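PDB 3W5N: alpha-L-rhamnosidase from Streptomyces avermitilis, which hydrolyses terminal non-reducing alpha-L-rhamnose residues from alpha-L-rhamnosides, including citrus flavonoids such as naringin and the arabinogalactan-protein gum arabic. Local coordinates for residues R16-D21 against W107-L112. Numbering follows the deposited sequence.
With NA (sodium ion), chain M.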
ATOM      1  N   ARG A  16      -7.887   2.275  22.865  1.00 13.77           N
ATOM      2  CA  ARG A  16      -9.256   2.757  22.585  1.00 13.48           C
ATOM      3  C   ARG A  16      -9.754   2.505  21.148  1.00 13.29           C
ATOM      4  O   ARG A  16     -10.156   3.441  20.461  1.00 13.46           O
ATOM      5  CB  ARG A  16      -9.401   4.250  22.934  1.00 14.49           C
ATOM      6  CG  ARG A  16      -9.127   4.612  24.393  1.00 15.63           C
ATOM      7  CD  ARG A  16      -9.122   6.132  24.605  1.00 17.22           C
ATOM      8  NE  ARG A  16      -7.979   6.750  23.934  1.00 18.24           N
ATOM      9  CZ  ARG A  16      -6.757   6.861  24.459  1.00 18.91           C
ATOM     10  NH1 ARG A  16      -6.496   6.431  25.693  1.00 18.57           N
ATOM     11  NH2 ARG A  16      -5.792   7.420  23.745  1.00 20.18           N
ATOM     12  N   PRO A  17      -9.751   1.243  20.698  1.00 12.74           N
ATOM     13  CA  PRO A  17     -10.278   1.013  19.345  1.00 13.10           C
ATOM     14  C   PRO A  17     -11.768   1.354  19.279  1.00 12.86           C
ATOM     15  O   PRO A  17     -12.508   1.078  20.217  1.00 12.64           O
ATOM     16  CB  PRO A  17     -10.068  -0.480  19.121  1.00 13.33           C
ATOM     17  CG  PRO A  17      -9.840  -1.084  20.473  1.00 12.69           C
ATOM     18  CD  PRO A  17      -9.304   0.007  21.361  1.00 12.77           C
ATOM     19  N   LEU A  18     -12.169   1.976  18.180  1.00 13.04           N
ATOM     20  CA  LEU A  18     -13.542   2.393  17.945  1.00 12.97           C
ATOM     21  C   LEU A  18     -14.074   1.631  16.739  1.00 13.57           C
ATOM     22  O   LEU A  18     -13.526   1.734  15.634  1.00 13.03           O
ATOM     23  CB  LEU A  18     -13.584   3.905  17.680  1.00 13.57           C
ATOM     24  CG  LEU A  18     -14.925   4.588  17.405  1.00 13.51           C
ATOM     25  CD1 LEU A  18     -15.834   4.528  18.617  1.00 14.09           C
ATOM     26  CD2 LEU A  18     -14.723   6.056  17.033  1.00 14.05           C
ATOM     27  N   GLY A  19     -15.153   0.881  16.929  1.00 13.66           N
ATOM     28  CA  GLY A  19     -15.703   0.076  15.838  1.00 14.08           C
ATOM     29  C   GLY A  19     -14.940  -1.235  15.673  1.00 14.40           C
ATOM     30  O   GLY A  19     -14.611  -1.629  14.559  1.00 15.73           O
ATOM     31  N   LEU A  20     -14.649  -1.901  16.788  1.00 14.17           N
ATOM     32  CA  LEU A  20     -13.948  -3.180  16.788  1.00 13.85           C
ATOM     33  C   LEU A  20     -14.968  -4.309  16.908  1.00 14.03           C
ATOM     34  O   LEU A  20     -15.707  -4.375  17.902  1.00 13.13           O
ATOM     35  CB  LEU A  20     -12.926  -3.238  17.940  1.00 14.42           C
ATOM     36  CG  LEU A  20     -12.205  -4.562  18.217  1.00 14.89           C
ATOM     37  CD1 LEU A  20     -11.289  -4.958  17.065  1.00 15.79           C
ATOM     38  CD2 LEU A  20     -11.400  -4.448  19.507  1.00 14.66           C
ATOM     39  N   ASP A  21     -15.012  -5.185  15.906  1.00 13.77           N
ATOM     40  CA  ASP A  21     -16.048  -6.218  15.861  1.00 14.71           C
ATOM     41  C   ASP A  21     -15.620  -7.605  16.372  1.00 14.90           C
ATOM     42  O   ASP A  21     -16.428  -8.541  16.348  1.00 14.99           O
ATOM     43  CB  ASP A  21     -16.652  -6.317  14.451  1.00 15.82           C
ATOM     44  CG  ASP A  21     -17.634  -5.188  14.148  1.00 16.85           C
ATOM     45  OD1 ASP A  21     -18.071  -4.495  15.093  1.00 17.22           O
ATOM     46  OD2 ASP A  21     -17.971  -4.990  12.965  1.00 17.11           O
ATOM     47  N   TRP A 107     -11.089   1.800  27.346  1.00 13.64           N
ATOM     48  CA  TRP A 107     -12.291   1.286  26.705  1.00 12.85           C
ATOM     49  C   TRP A 107     -12.009   0.768  25.298  1.00 12.11           C
ATOM     50  O   TRP A 107     -10.993   1.124  24.684  1.00 11.92           O
ATOM     51  CB  TRP A 107     -13.406   2.367  26.684  1.00 12.87           C
ATOM     52  CG  TRP A 107     -13.036   3.681  25.994  1.00 12.82           C
ATOM     53  CD1 TRP A 107     -12.564   4.831  26.600  1.00 13.38           C
ATOM     54  CD2 TRP A 107     -13.119   3.975  24.589  1.00 12.60           C
ATOM     55  NE1 TRP A 107     -12.327   5.807  25.645  1.00 12.88           N
ATOM     56  CE2 TRP A 107     -12.668   5.311  24.407  1.00 12.74           C
ATOM     57  CE3 TRP A 107     -13.524   3.234  23.458  1.00 12.32           C
ATOM     58  CZ2 TRP A 107     -12.617   5.921  23.146  1.00 12.63           C
ATOM     59  CZ3 TRP A 107     -13.458   3.831  22.201  1.00 11.87           C
ATOM     60  CH2 TRP A 107     -13.005   5.169  22.052  1.00 12.03           C
ATOM     61  N   TRP A 108     -12.906  -0.088  24.808  1.00 11.52           N
ATOM     62  CA  TRP A 108     -13.038  -0.327  23.360  1.00 11.19           C
ATOM     63  C   TRP A 108     -14.524  -0.240  23.004  1.00 11.27           C
ATOM     64  O   TRP A 108     -15.393  -0.354  23.880  1.00 10.96           O
ATOM     65  CB  TRP A 108     -12.421  -1.656  22.905  1.00 10.75           C
ATOM     66  CG  TRP A 108     -13.262  -2.902  23.181  1.00 10.70           C
ATOM     67  CD1 TRP A 108     -14.165  -3.504  22.335  1.00 10.85           C
ATOM     68  CD2 TRP A 108     -13.262  -3.672  24.383  1.00 10.60           C
ATOM     69  NE1 TRP A 108     -14.722  -4.615  22.951  1.00 10.74           N
ATOM     70  CE2 TRP A 108     -14.179  -4.739  24.207  1.00 10.60           C
ATOM     71  CE3 TRP A 108     -12.561  -3.576  25.588  1.00 10.73           C
ATOM     72  CZ2 TRP A 108     -14.407  -5.697  25.200  1.00 10.82           C
ATOM     73  CZ3 TRP A 108     -12.788  -4.541  26.588  1.00 11.06           C
ATOM     74  CH2 TRP A 108     -13.711  -5.575  26.383  1.00 10.59           C
ATOM     75  N   GLU A 109     -14.819   0.003  21.733  1.00 11.29           N
ATOM     76  CA  GLU A 109     -16.213   0.103  21.326  1.00 11.20           C
ATOM     77  C   GLU A 109     -16.484  -0.791  20.128  1.00 10.96           C
ATOM     78  O   GLU A 109     -15.785  -0.734  19.113  1.00 10.15           O
ATOM     79  CB  GLU A 109     -16.597   1.564  21.029  1.00 11.46           C
ATOM     80  CG  GLU A 109     -18.079   1.743  20.711  1.00 12.41           C
ATOM     81  CD  GLU A 109     -18.510   3.199  20.576  1.00 13.23           C
ATOM     82  OE1 GLU A 109     -18.089   4.048  21.395  1.00 13.01           O
ATOM     83  OE2 GLU A 109     -19.304   3.502  19.658  1.00 13.64           O
ATOM     84  N   THR A 110     -17.514  -1.617  20.248  1.00 10.70           N
ATOM     85  CA  THR A 110     -17.878  -2.492  19.142  1.00 11.19           C
ATOM     86  C   THR A 110     -18.561  -1.687  18.060  1.00 11.63           C
ATOM     87  O   THR A 110     -19.181  -0.646  18.336  1.00 12.27           O
ATOM     88  CB  THR A 110     -18.801  -3.646  19.603  1.00 10.54           C
ATOM     89  OG1 THR A 110     -19.982  -3.108  20.213  1.00 10.84           O
ATOM     90  CG2 THR A 110     -18.082  -4.534  20.610  1.00 10.99           C
ATOM     91  N   GLY A 111     -18.460  -2.181  16.830  1.00 12.28           N
ATOM     92  CA  GLY A 111     -19.165  -1.599  15.721  1.00 13.21           C
ATOM     93  C   GLY A 111     -20.485  -2.312  15.484  1.00 14.09           C
ATOM     94  O   GLY A 111     -21.148  -2.760  16.428  1.00 13.84           O
ATOM     95  N   LEU A 112     -20.850  -2.440  14.212  1.00 14.76           N
ATOM     96  CA  LEU A 112     -22.154  -2.987  13.847  1.00 15.83           C
ATOM     97  C   LEU A 112     -22.200  -4.506  13.920  1.00 17.40           C
ATOM     98  O   LEU A 112     -23.284  -5.094  14.056  1.00 17.98           O
ATOM     99  CB  LEU A 112     -22.562  -2.496  12.456  1.00 16.18           C
ATOM    100  CG  LEU A 112     -22.861  -1.002  12.358  1.00 16.47           C
ATOM    101  CD1 LEU A 112     -23.167  -0.625  10.918  1.00 17.83           C
ATOM    102  CD2 LEU A 112     -23.992  -0.575  13.265  1.00 17.84           C
TER
HETATM  103 NA    NA M1212     -11.679   1.647  14.063  1.00 24.08          NA
HETATM  104  O   HOH W   1     -10.406   0.965  15.860  1.00 22.18           O
HETATM  105  O   HOH W   2     -12.029  -0.599  13.180  1.00 24.73           O
HETATM  106  O   HOH W   3     -13.262   2.250  12.297  1.00 19.66           O
HETATM  107  O   HOH W   4      -9.855   1.774  12.622  1.00 16.51           O
HETATM  108  O   HOH W   5     -11.097   3.889  14.608  1.00 30.67           O
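Arg16 lays the aliphatic part of its side chain over one face of the Trp107 indole, in a CH-pi contact with CB 3.7 Å from the centroid of the six-membered ring. CG lies over CE2 and CD passes just beyond the NE1-CE2 rim, 3.4 Å from NE1 of Trp107, while the guanidinium plane is turned 55° from the ring. With CG set between its backbone N and carbonyl carbon (chi1 57°), Trp107 lays its indole forward along the strand, with Glu109 N at the ring edge and Pro17 O near CZ3; Arg85 adds a cation-pi contact. An alanine in place of Trp107 would probably leave the methylenes of Arg16 without their aromatic support and the side chain freer to swing into solvent.

The backbones meet at Glu109, whose N donates to Pro17 O (3.0 Å) and whose O accepts a straight bond from Leu20 N (2.8 Å, 168°) and a weaker one from Gly19 N. The extended Glu109 side chain runs alongside Leu18, CD1 of which packs 3.6 Å from Glu109 CD; the Glu109 carboxylate is held by salt bridges to Arg85 and Arg320. Leu18 O, meanwhile, ligates a sodium ion at 2.4 Å, the other five ligands being waters. Farther along, Asp21 OD1 weakly accepts from Gly111 N, and its OD2 bonds Tyr356 OH.

The Leu18-Glu109 pair is a single beta bridge, by which the loop between strands 10-11 and 26-32 docks on 106-109, an outermost strand of a four-stranded antiparallel sheet, so that a loop of one sheet is tied to the edge strand of the other in the N-terminal immunoglobulin-like beta-sandwich.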